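Local coordinates for beta-glucuronidase (uncultured Clostridium sp., PDB 6U7J), which hydrolyses beta-glucuronides as a gut microbial glycoside hydrolase of family 2, and probably takes part in reactivating estrogens, at residues Glu17-Lys22 with Asp274-Pro279; Lys90-Val95 with Leu190-Lys195; Val95-Ser100 with Pro123-Val128. All blocks are in the same frame, centred on the assembly; numbering follows the deposited sequence.

Overall arrangement
All three contacts are largely buried; exposed residues are D91 and K195 in interaction 2 and D127 in interaction 3. Interactions 2 and 3 lie in one antiparallel sheet and share strand 93-98, with V95 in both. Strand 188-193 pairs with it in interaction 2, strand 124-127 in interaction 3. Both rest on backbone bonds; interaction 2 adds an Arg-Thr hydrogen bond, interaction 3 an Arg-Glu salt bridge. Interaction 1 joins the loop leading into strand 20-32 of the same sheet to strand 274-280 of the next domain, through a salt bridge and a His-carboxylate bond. Interactions 1 and 2 meet through strands 20-32 and 188-193 and both touch the second subunit; interaction 3 touches no other chain.

Interaction 1 of 3, residues Glu17-Lys22 with Asp274-Pro279; sequences EARQIK and DHYTLP. Unlike the reference sequence in segment 17-22: I21 (reference Met).
This contact is a domain interface. The lead-in to strand 20-32 of the sugar-binding domain meets strand 274-280, an outermost strand of the four-stranded sheet in the following family 2 domain. No backbone pairing links the two segments; polar side chains make the bonds. R19 leaves its backbone with CG anti to the carbonyl carbon (chi1 -55°) and runs extended to NE. It grips D274 side-on. R19 NE donates to D274 OD1 at 2.9 Å, and R19 NH2 donates to D274 OD2 at 2.8 Å. Both bonds are nearly straight. Both use the syn lone pair of the oxygen, and the guanidinium and carboxylate planes are only 6° apart. D274 OD1 has a second donor, H275 N at 2.6 Å, which comes from above the carboxylate plane. Beyond the pair, I198 takes a bond from R19 NH2 and gives one to D274 OD2. Y276 brings CD2 over one face of the guanidinium, 3.6 Å from R19 NH1, with the planes steeply inclined; its hydroxyl is bonded to F12 O. On the other side of A18, E17 bends at chi2 and reaches the edge of the H275 ring. H275 ND1 donates to E17 OE1 at 2.9 Å, in the ring plane and on the syn lone pair. A18, between E17 and R19, sets CB 3.9 Å from H275 N. H275 NE2 is bonded to D268 OD1, and the ring stacks on Y270. With a carboxylate at each ring nitrogen, H275 is probably stabilised in its protonated form. The two-point grip fixes the rotation of both R19 and D274, and the opposite charges probably offset the cost of burying them between the domains.

Interaction 2 of 3, residues Lys90-Val95 with Leu190-Lys195; sequences KDQRLV and LYCTPK
L190 lays CD1 against the carbonyl of V95, 3.5 Å from V95 O. Its CA also makes a CA-H...O contact with that oxygen. Y191 pairs with V95 through two backbone bonds, Y191 N to V95 O and V95 N to Y191 O, both 2.9 Å. Y191 CG sits in the crowded position between N and the carbonyl carbon (chi1 72°). This turns the ring so that V95 CB lies over one face, a CH-pi contact 3.8 Å from the centroid. Y191 OH bonds to E125 OE1 and accepts from a water that also takes a bond from R93 NH1. C192 follows on the face shared with L94, in a non-hydrogen-bonded pair. Here strands 93-98 and 188-193 run antiparallel in the sheet of the sugar-binding domain; strand 20-32 flanks 188-193 on its far edge. T193 forms the next hydrogen-bonded pair with R93, with R93 N to T193 O the shorter bond at 2.7 Å. The extended R93 side chain runs alongside T193, and its NH1 donates to T193 OG1 at 3.0 Å in the guanidinium plane. T193 OG1 in turn donates to P194 O. K195 ends the segment with CE 3.4 Å from D91 O.

Interaction 3 of 3, residues Val95-Ser100 with Pro123-Val128; sequences VLRFGS and PFEADV
R97 sets CG anti to the backbone N (chi1 173°) and bends at chi3, while E125 holds CG in the crowded position between N and the carbonyl carbon (chi1 58°) and extends beyond it. These torsions bring the two groups together across an antiparallel strand pair, 93-98 with 124-127, in the jelly-roll-like beta-sandwich of the sugar-binding domain. R97 NH2 donates to E125 OE1 at 3.2 Å, a salt bridge that meets the oxygen from above the carboxylate plane; a second bond, from R97 NE to the same E125 OE1, is weak. E125 OE1 also bonds to Y191 OH, and V95 CG1 lies 3.5 Å from E125 OE1. On the opposite face are L96, A126, F98 and F124. L96 and A126 form a hydrogen-bonded pair, with an almost straight bond of 2.8 Å from L96 N to A126 O. F98 and F124 form another. F124 also has CG in the crowded position, which places one face of its ring under F98 CB in a CH-pi contact. The two rings are near parallel (14°) but slid apart. I107 packs on both, and H117 stacks on F124. Where the rings do approach, F98 CD1 lies 3.7 Å from F124 CE2.

Interaction 1 of 3, residues Glu17-Lys22 with Asp274-Pro279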
loop_
_atom_site.group_PDB
_atom_site.type_symbol
_atom_site.label_atom_id
_atom_site.label_comp_id
_atom_site.label_asym_id
_atom_site.label_seq_id
_atom_site.Cartn_x
_atom_site.Cartn_y
_atom_site.Cartn_z
ATOM N N GLU B 17 -11.625 -7.700 -51.010
ATOM C CA GLU B 17 -11.987 -6.966 -52.226
ATOM C C GLU B 17 -13.492 -6.769 -52.360
ATOM O O GLU B 17 -13.923 -5.907 -53.136
ATOM C CB GLU B 17 -11.455 -7.701 -53.459
ATOM C CG GLU B 17 -12.352 -8.832 -53.921
ATOM C CD GLU B 17 -12.138 -10.112 -53.141
ATOM O OE1 GLU B 17 -11.440 -10.077 -52.088
ATOM O OE2 GLU B 17 -12.667 -11.163 -53.594
ATOM N N ALA B 18 -14.290 -7.537 -51.616
ATOM C CA ALA B 18 -15.742 -7.602 -51.752
ATOM C C ALA B 18 -16.502 -7.015 -50.577
ATOM O O ALA B 18 -17.557 -6.417 -50.778
ATOM C CB ALA B 18 -16.190 -9.056 -51.934
ATOM N N ARG B 19 -16.012 -7.198 -49.352
ATOM C CA ARG B 19 -16.691 -6.735 -48.150
ATOM C C ARG B 19 -15.834 -5.691 -47.448
ATOM O O ARG B 19 -14.598 -5.709 -47.545
ATOM C CB ARG B 19 -16.982 -7.892 -47.185
ATOM C CG ARG B 19 -17.766 -9.061 -47.760
ATOM C CD ARG B 19 -17.912 -10.178 -46.737
ATOM N NE ARG B 19 -18.808 -11.254 -47.171
ATOM C CZ ARG B 19 -19.570 -11.961 -46.341
ATOM N NH1 ARG B 19 -19.558 -11.704 -45.034
ATOM N NH2 ARG B 19 -20.345 -12.928 -46.808
ATOM N N GLN B 20 -16.496 -4.774 -46.747
ATOM C CA GLN B 20 -15.773 -3.740 -46.026
ATOM C C GLN B 20 -16.453 -3.465 -44.685
ATOM O O GLN B 20 -17.652 -3.717 -44.526
ATOM C CB GLN B 20 -15.651 -2.445 -46.836
ATOM C CG GLN B 20 -14.532 -1.552 -46.330
ATOM C CD GLN B 20 -14.342 -0.295 -47.155
ATOM O OE1 GLN B 20 -15.280 0.221 -47.791
ATOM N NE2 GLN B 20 -13.111 0.213 -47.147
ATOM N N ILE B 21 -15.663 -2.966 -43.736
ATOM C CA ILE B 21 -16.086 -2.725 -42.374
ATOM C C ILE B 21 -15.870 -1.249 -42.048
ATOM O O ILE B 21 -14.823 -0.680 -42.382
ATOM C CB ILE B 21 -15.302 -3.587 -41.352
ATOM C CG1 ILE B 21 -15.519 -5.092 -41.610
ATOM C CG2 ILE B 21 -15.628 -3.177 -39.914
ATOM C CD1 ILE B 21 -14.483 -5.972 -40.880
ATOM N N LYS B 22 -16.842 -0.639 -41.374
ATOM C CA LYS B 22 -16.683 0.687 -40.834
ATOM C C LYS B 22 -16.935 0.632 -39.327
ATOM O O LYS B 22 -18.010 0.222 -38.881
ATOM C CB LYS B 22 -17.639 1.679 -41.484
ATOM C CG LYS B 22 -17.654 2.982 -40.772
ATOM C CD LYS B 22 -17.297 4.099 -41.709
ATOM C CE LYS B 22 -18.423 4.331 -42.705
ATOM N NZ LYS B 22 -18.590 5.784 -42.915
ATOM N N ASP B 274 -19.100 -12.181 -54.044
ATOM C CA ASP B 274 -18.726 -12.274 -52.638
ATOM C C ASP B 274 -17.418 -13.041 -52.445
ATOM O O ASP B 274 -16.953 -13.774 -53.319
ATOM C CB ASP B 274 -19.834 -12.957 -51.830
ATOM C CG ASP B 274 -19.709 -12.691 -50.336
ATOM O OD1 ASP B 274 -18.862 -11.840 -49.977
ATOM O OD2 ASP B 274 -20.446 -13.318 -49.533
ATOM N N HIS B 275 -16.840 -12.880 -51.257
ATOM C CA HIS B 275 -15.608 -13.555 -50.869
ATOM C C HIS B 275 -15.569 -13.612 -49.343
ATOM O O HIS B 275 -15.927 -12.634 -48.674
ATOM C CB HIS B 275 -14.380 -12.819 -51.441
ATOM C CG HIS B 275 -13.061 -13.433 -51.080
ATOM N ND1 HIS B 275 -11.880 -12.718 -51.110
ATOM C CD2 HIS B 275 -12.729 -14.689 -50.695
ATOM C CE1 HIS B 275 -10.878 -13.511 -50.763
ATOM N NE2 HIS B 275 -11.367 -14.709 -50.497
ATOM N N TYR B 276 -15.178 -14.766 -48.799
ATOM C CA TYR B 276 -15.034 -14.928 -47.355
ATOM C C TYR B 276 -13.936 -15.938 -47.066
ATOM O O TYR B 276 -13.895 -17.000 -47.691
ATOM C CB TYR B 276 -16.328 -15.397 -46.675
ATOM C CG TYR B 276 -16.295 -15.165 -45.169
ATOM C CD1 TYR B 276 -15.684 -16.081 -44.313
ATOM C CD2 TYR B 276 -16.839 -14.005 -44.606
ATOM C CE1 TYR B 276 -15.632 -15.866 -42.930
ATOM C CE2 TYR B 276 -16.786 -13.776 -43.220
ATOM C CZ TYR B 276 -16.187 -14.714 -42.395
ATOM O OH TYR B 276 -16.135 -14.513 -41.037
ATOM N N THR B 277 -13.079 -15.616 -46.094
ATOM C CA THR B 277 -11.939 -16.448 -45.701
ATOM C C THR B 277 -12.005 -16.743 -44.204
ATOM O O THR B 277 -11.787 -15.849 -43.375
ATOM C CB THR B 277 -10.622 -15.759 -46.050
ATOM O OG1 THR B 277 -10.626 -15.414 -47.436
ATOM C CG2 THR B 277 -9.438 -16.672 -45.747
ATOM N N LEU B 278 -12.278 -18.001 -43.861
ATOM C CA LEU B 278 -12.438 -18.435 -42.479
ATOM C C LEU B 278 -11.213 -19.213 -42.022
ATOM O O LEU B 278 -10.921 -20.275 -42.596
ATOM C CB LEU B 278 -13.691 -19.302 -42.344
ATOM C CG LEU B 278 -13.948 -19.879 -40.953
ATOM C CD1 LEU B 278 -14.507 -18.804 -40.008
ATOM C CD2 LEU B 278 -14.897 -21.051 -41.042
ATOM N N PRO B 279 -10.468 -18.743 -41.015
ATOM C CA PRO B 279 -9.431 -19.593 -40.415
ATOM C C PRO B 279 -10.067 -20.746 -39.659
ATOM O O PRO B 279 -11.182 -20.637 -39.151
ATOM C CB PRO B 279 -8.689 -18.649 -39.461
ATOM C CG PRO B 279 -9.172 -17.239 -39.823
ATOM C CD PRO B 279 -10.532 -17.409 -40.393
#

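Interaction 2 of 3, residues Lys90-Val95 with Leu190-Lys195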
loop_
_atom_site.group_PDB
_atom_site.type_symbol
_atom_site.label_atom_id
_atom_site.label_comp_id
_atom_site.label_asym_id
_atom_site.label_seq_id
_atom_site.Cartn_x
_atom_site.Cartn_y
_atom_site.Cartn_z
ATOM N N LYS B 90 -23.386 2.351 -52.500
ATOM C CA LYS B 90 -24.709 2.530 -53.096
ATOM C C LYS B 90 -25.575 1.275 -53.177
ATOM O O LYS B 90 -26.700 1.263 -52.660
ATOM C CB LYS B 90 -24.542 3.112 -54.505
ATOM C CG LYS B 90 -25.840 3.541 -55.159
ATOM C CD LYS B 90 -25.571 4.331 -56.428
ATOM C CE LYS B 90 -25.275 3.399 -57.595
ATOM N NZ LYS B 90 -24.158 3.898 -58.446
ATOM N N ASP B 91 -25.078 0.220 -53.828
ATOM C CA ASP B 91 -25.876 -0.971 -54.089
ATOM C C ASP B 91 -25.452 -2.167 -53.243
ATOM O O ASP B 91 -25.694 -3.315 -53.636
ATOM C CB ASP B 91 -25.804 -1.328 -55.574
ATOM C CG ASP B 91 -26.545 -0.337 -56.439
ATOM O OD1 ASP B 91 -27.751 -0.128 -56.190
ATOM O OD2 ASP B 91 -25.921 0.245 -57.349
ATOM N N GLN B 92 -24.828 -1.936 -52.091
ATOM C CA GLN B 92 -24.374 -3.060 -51.289
ATOM C C GLN B 92 -25.401 -3.411 -50.213
ATOM O O GLN B 92 -26.281 -2.621 -49.869
ATOM C CB GLN B 92 -23.014 -2.754 -50.662
ATOM C CG GLN B 92 -21.955 -2.294 -51.655
ATOM C CD GLN B 92 -21.854 -3.205 -52.871
ATOM O OE1 GLN B 92 -22.111 -2.784 -54.003
ATOM N NE2 GLN B 92 -21.481 -4.458 -52.643
ATOM N N ARG B 93 -25.305 -4.636 -49.717
ATOM C CA ARG B 93 -25.985 -4.988 -48.479
ATOM C C ARG B 93 -25.312 -4.257 -47.318
ATOM O O ARG B 93 -24.082 -4.234 -47.225
ATOM C CB ARG B 93 -25.941 -6.501 -48.269
ATOM C CG ARG B 93 -26.762 -6.990 -47.088
ATOM C CD ARG B 93 -26.833 -8.509 -47.082
ATOM N NE ARG B 93 -27.000 -9.058 -45.738
ATOM C CZ ARG B 93 -26.017 -9.594 -45.016
ATOM N NH1 ARG B 93 -24.783 -9.649 -45.502
ATOM N NH2 ARG B 93 -26.267 -10.081 -43.803
ATOM N N LEU B 94 -26.113 -3.622 -46.463
ATOM C CA LEU B 94 -25.620 -2.841 -45.331
ATOM C C LEU B 94 -26.084 -3.489 -44.037
ATOM O O LEU B 94 -27.286 -3.710 -43.853
ATOM C CB LEU B 94 -26.115 -1.391 -45.389
ATOM C CG LEU B 94 -25.865 -0.595 -46.672
ATOM C CD1 LEU B 94 -26.261 0.860 -46.453
ATOM C CD2 LEU B 94 -24.437 -0.684 -47.165
ATOM N N VAL B 95 -25.138 -3.778 -43.141
ATOM C CA VAL B 95 -25.416 -4.495 -41.898
ATOM C C VAL B 95 -24.808 -3.734 -40.720
ATOM O O VAL B 95 -23.624 -3.373 -40.745
ATOM C CB VAL B 95 -24.876 -5.939 -41.942
ATOM C CG1 VAL B 95 -25.230 -6.682 -40.651
ATOM C CG2 VAL B 95 -25.429 -6.684 -43.163
ATOM N N LEU B 190 -20.482 -0.986 -38.851
ATOM C CA LEU B 190 -21.304 -1.001 -40.056
ATOM C C LEU B 190 -20.472 -1.636 -41.165
ATOM O O LEU B 190 -19.360 -1.177 -41.442
ATOM C CB LEU B 190 -21.743 0.407 -40.454
ATOM C CG LEU B 190 -22.634 0.465 -41.700
ATOM C CD1 LEU B 190 -24.067 0.059 -41.364
ATOM C CD2 LEU B 190 -22.607 1.847 -42.320
ATOM N N TYR B 191 -20.994 -2.689 -41.789
ATOM C CA TYR B 191 -20.224 -3.388 -42.802
ATOM C C TYR B 191 -21.085 -3.689 -44.031
ATOM O O TYR B 191 -22.309 -3.770 -43.942
ATOM C CB TYR B 191 -19.601 -4.670 -42.238
ATOM C CG TYR B 191 -20.515 -5.848 -41.945
ATOM C CD1 TYR B 191 -20.815 -6.795 -42.938
ATOM C CD2 TYR B 191 -20.982 -6.085 -40.662
ATOM C CE1 TYR B 191 -21.601 -7.910 -42.667
ATOM C CE2 TYR B 191 -21.769 -7.201 -40.372
ATOM C CZ TYR B 191 -22.073 -8.115 -41.384
ATOM O OH TYR B 191 -22.854 -9.225 -41.119
ATOM N N CYS B 192 -20.429 -3.857 -45.184
ATOM C CA CYS B 192 -21.128 -4.107 -46.431
ATOM C C CYS B 192 -20.722 -5.453 -47.033
ATOM O O CYS B 192 -19.641 -5.987 -46.751
ATOM C CB CYS B 192 -20.924 -2.941 -47.453
ATOM S SG CYS B 192 -19.282 -2.707 -48.148
ATOM N N THR B 193 -21.643 -6.043 -47.797
ATOM C CA THR B 193 -21.426 -7.232 -48.613
ATOM C C THR B 193 -22.191 -7.080 -49.923
ATOM O O THR B 193 -23.091 -6.235 -50.036
ATOM C CB THR B 193 -21.885 -8.541 -47.943
ATOM O OG1 THR B 193 -23.315 -8.637 -47.975
ATOM C CG2 THR B 193 -21.372 -8.701 -46.493
ATOM N N PRO B 194 -21.858 -7.894 -50.930
ATOM C CA PRO B 194 -22.746 -8.024 -52.093
ATOM C C PRO B 194 -24.114 -8.542 -51.670
ATOM O O PRO B 194 -24.268 -9.177 -50.620
ATOM C CB PRO B 194 -22.020 -9.035 -52.990
ATOM C CG PRO B 194 -20.570 -8.934 -52.585
ATOM C CD PRO B 194 -20.597 -8.644 -51.113
ATOM N N LYS B 195 -25.127 -8.265 -52.507
ATOM C CA LYS B 195 -26.485 -8.684 -52.168
ATOM C C LYS B 195 -26.672 -10.195 -52.254
ATOM O O LYS B 195 -27.579 -10.736 -51.611
ATOM C CB LYS B 195 -27.499 -7.972 -53.061
ATOM C CG LYS B 195 -27.422 -6.464 -52.966
ATOM C CD LYS B 195 -28.794 -5.827 -52.834
ATOM C CE LYS B 195 -28.665 -4.346 -52.445
ATOM N NZ LYS B 195 -29.874 -3.537 -52.797
HETATM O O HOH W 1 -23.607 -10.764 -43.416
#

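Interaction 3 of 3, residues Val95-Ser100 with Pro123-Val128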
loop_
_atom_site.group_PDB
_atom_site.type_symbol
_atom_site.label_atom_id
_atom_site.label_comp_id
_atom_site.label_asym_id
_atom_site.label_seq_id
_atom_site.Cartn_x
_atom_site.Cartn_y
_atom_site.Cartn_z
ATOM N N VAL B 95 -25.138 -3.778 -43.141
ATOM C CA VAL B 95 -25.416 -4.495 -41.898
ATOM C C VAL B 95 -24.808 -3.734 -40.720
ATOM O O VAL B 95 -23.624 -3.373 -40.745
ATOM C CB VAL B 95 -24.876 -5.939 -41.942
ATOM C CG1 VAL B 95 -25.230 -6.682 -40.651
ATOM C CG2 VAL B 95 -25.429 -6.684 -43.163
ATOM N N LEU B 96 -25.610 -3.523 -39.678
ATOM C CA LEU B 96 -25.161 -2.891 -38.442
ATOM C C LEU B 96 -24.915 -3.973 -37.401
ATOM O O LEU B 96 -25.855 -4.647 -36.967
ATOM C CB LEU B 96 -26.210 -1.911 -37.942
ATOM C CG LEU B 96 -25.759 -0.961 -36.853
ATOM C CD1 LEU B 96 -24.643 -0.063 -37.410
ATOM C CD2 LEU B 96 -26.966 -0.137 -36.380
ATOM N N ARG B 97 -23.665 -4.128 -36.978
ATOM C CA ARG B 97 -23.317 -5.159 -36.010
ATOM C C ARG B 97 -22.920 -4.553 -34.670
ATOM O O ARG B 97 -22.083 -3.648 -34.614
ATOM C CB ARG B 97 -22.173 -6.039 -36.501
ATOM C CG ARG B 97 -21.751 -6.962 -35.388
ATOM C CD ARG B 97 -20.791 -7.974 -35.812
ATOM N NE ARG B 97 -21.406 -8.962 -36.687
ATOM C CZ ARG B 97 -21.107 -10.250 -36.638
ATOM N NH1 ARG B 97 -20.224 -10.679 -35.730
ATOM N NH2 ARG B 97 -21.690 -11.092 -37.481
ATOM N N PHE B 98 -23.497 -5.086 -33.598
ATOM C CA PHE B 98 -23.039 -4.833 -32.238
ATOM C C PHE B 98 -22.354 -6.090 -31.722
ATOM O O PHE B 98 -22.948 -7.177 -31.746
ATOM C CB PHE B 98 -24.203 -4.441 -31.340
ATOM C CG PHE B 98 -24.808 -3.107 -31.694
ATOM C CD1 PHE B 98 -25.780 -3.011 -32.685
ATOM C CD2 PHE B 98 -24.398 -1.951 -31.040
ATOM C CE1 PHE B 98 -26.328 -1.787 -33.017
ATOM C CE2 PHE B 98 -24.953 -0.720 -31.359
ATOM C CZ PHE B 98 -25.908 -0.638 -32.357
ATOM N N GLY B 99 -21.106 -5.940 -31.263
ATOM C CA GLY B 99 -20.421 -7.071 -30.651
ATOM C C GLY B 99 -21.127 -7.534 -29.396
ATOM O O GLY B 99 -21.201 -8.736 -29.112
ATOM N N SER B 100 -21.673 -6.583 -28.639
ATOM C CA SER B 100 -22.510 -6.861 -27.486
ATOM C C SER B 100 -23.012 -5.541 -26.911
ATOM O O SER B 100 -22.363 -4.503 -27.061
ATOM C CB SER B 100 -21.748 -7.653 -26.414
ATOM O OG SER B 100 -20.822 -6.823 -25.752
ATOM N N PRO B 123 -23.089 -11.197 -29.840
ATOM C CA PRO B 123 -23.365 -10.162 -30.841
ATOM C C PRO B 123 -24.761 -10.267 -31.433
ATOM O O PRO B 123 -25.448 -11.284 -31.330
ATOM C CB PRO B 123 -22.309 -10.427 -31.915
ATOM C CG PRO B 123 -22.081 -11.906 -31.838
ATOM C CD PRO B 123 -22.178 -12.234 -30.357
ATOM N N PHE B 124 -25.171 -9.178 -32.078
ATOM C CA PHE B 124 -26.393 -9.157 -32.868
ATOM C C PHE B 124 -26.220 -8.136 -33.982
ATOM O O PHE B 124 -25.299 -7.313 -33.959
ATOM C CB PHE B 124 -27.629 -8.855 -32.009
ATOM C CG PHE B 124 -27.561 -7.540 -31.263
ATOM C CD1 PHE B 124 -26.852 -7.436 -30.066
ATOM C CD2 PHE B 124 -28.232 -6.424 -31.736
ATOM C CE1 PHE B 124 -26.802 -6.234 -29.364
ATOM C CE2 PHE B 124 -28.191 -5.207 -31.041
ATOM C CZ PHE B 124 -27.471 -5.112 -29.854
ATOM N N GLU B 125 -27.092 -8.212 -34.987
ATOM C CA GLU B 125 -26.947 -7.304 -36.110
ATOM C C GLU B 125 -28.312 -7.004 -36.724
ATOM O O GLU B 125 -29.316 -7.657 -36.431
ATOM C CB GLU B 125 -25.953 -7.860 -37.152
ATOM C CG GLU B 125 -26.307 -9.207 -37.721
ATOM C CD GLU B 125 -25.292 -9.710 -38.751
ATOM O OE1 GLU B 125 -24.088 -9.369 -38.677
ATOM O OE2 GLU B 125 -25.714 -10.449 -39.656
ATOM N N ALA B 126 -28.334 -5.977 -37.566
ATOM C CA ALA B 126 -29.541 -5.541 -38.257
ATOM C C ALA B 126 -29.167 -5.204 -39.689
ATOM O O ALA B 126 -28.198 -4.473 -39.914
ATOM C CB ALA B 126 -30.172 -4.318 -37.582
ATOM N N ASP B 127 -29.912 -5.754 -40.647
ATOM C CA ASP B 127 -29.757 -5.375 -42.046
ATOM C C ASP B 127 -30.415 -4.015 -42.230
ATOM O O ASP B 127 -31.624 -3.888 -42.040
ATOM C CB ASP B 127 -30.402 -6.438 -42.946
ATOM C CG ASP B 127 -30.133 -6.208 -44.432
ATOM O OD1 ASP B 127 -30.425 -5.112 -44.947
ATOM O OD2 ASP B 127 -29.639 -7.133 -45.104
ATOM N N VAL B 128 -29.633 -2.993 -42.561
ATOM C CA VAL B 128 -30.177 -1.653 -42.752
ATOM C C VAL B 128 -30.119 -1.224 -44.218
ATOM O O VAL B 128 -30.167 -0.029 -44.512
ATOM C CB VAL B 128 -29.460 -0.623 -41.865
ATOM C CG1 VAL B 128 -29.644 -0.963 -40.404
ATOM C CG2 VAL B 128 -27.988 -0.546 -42.247
#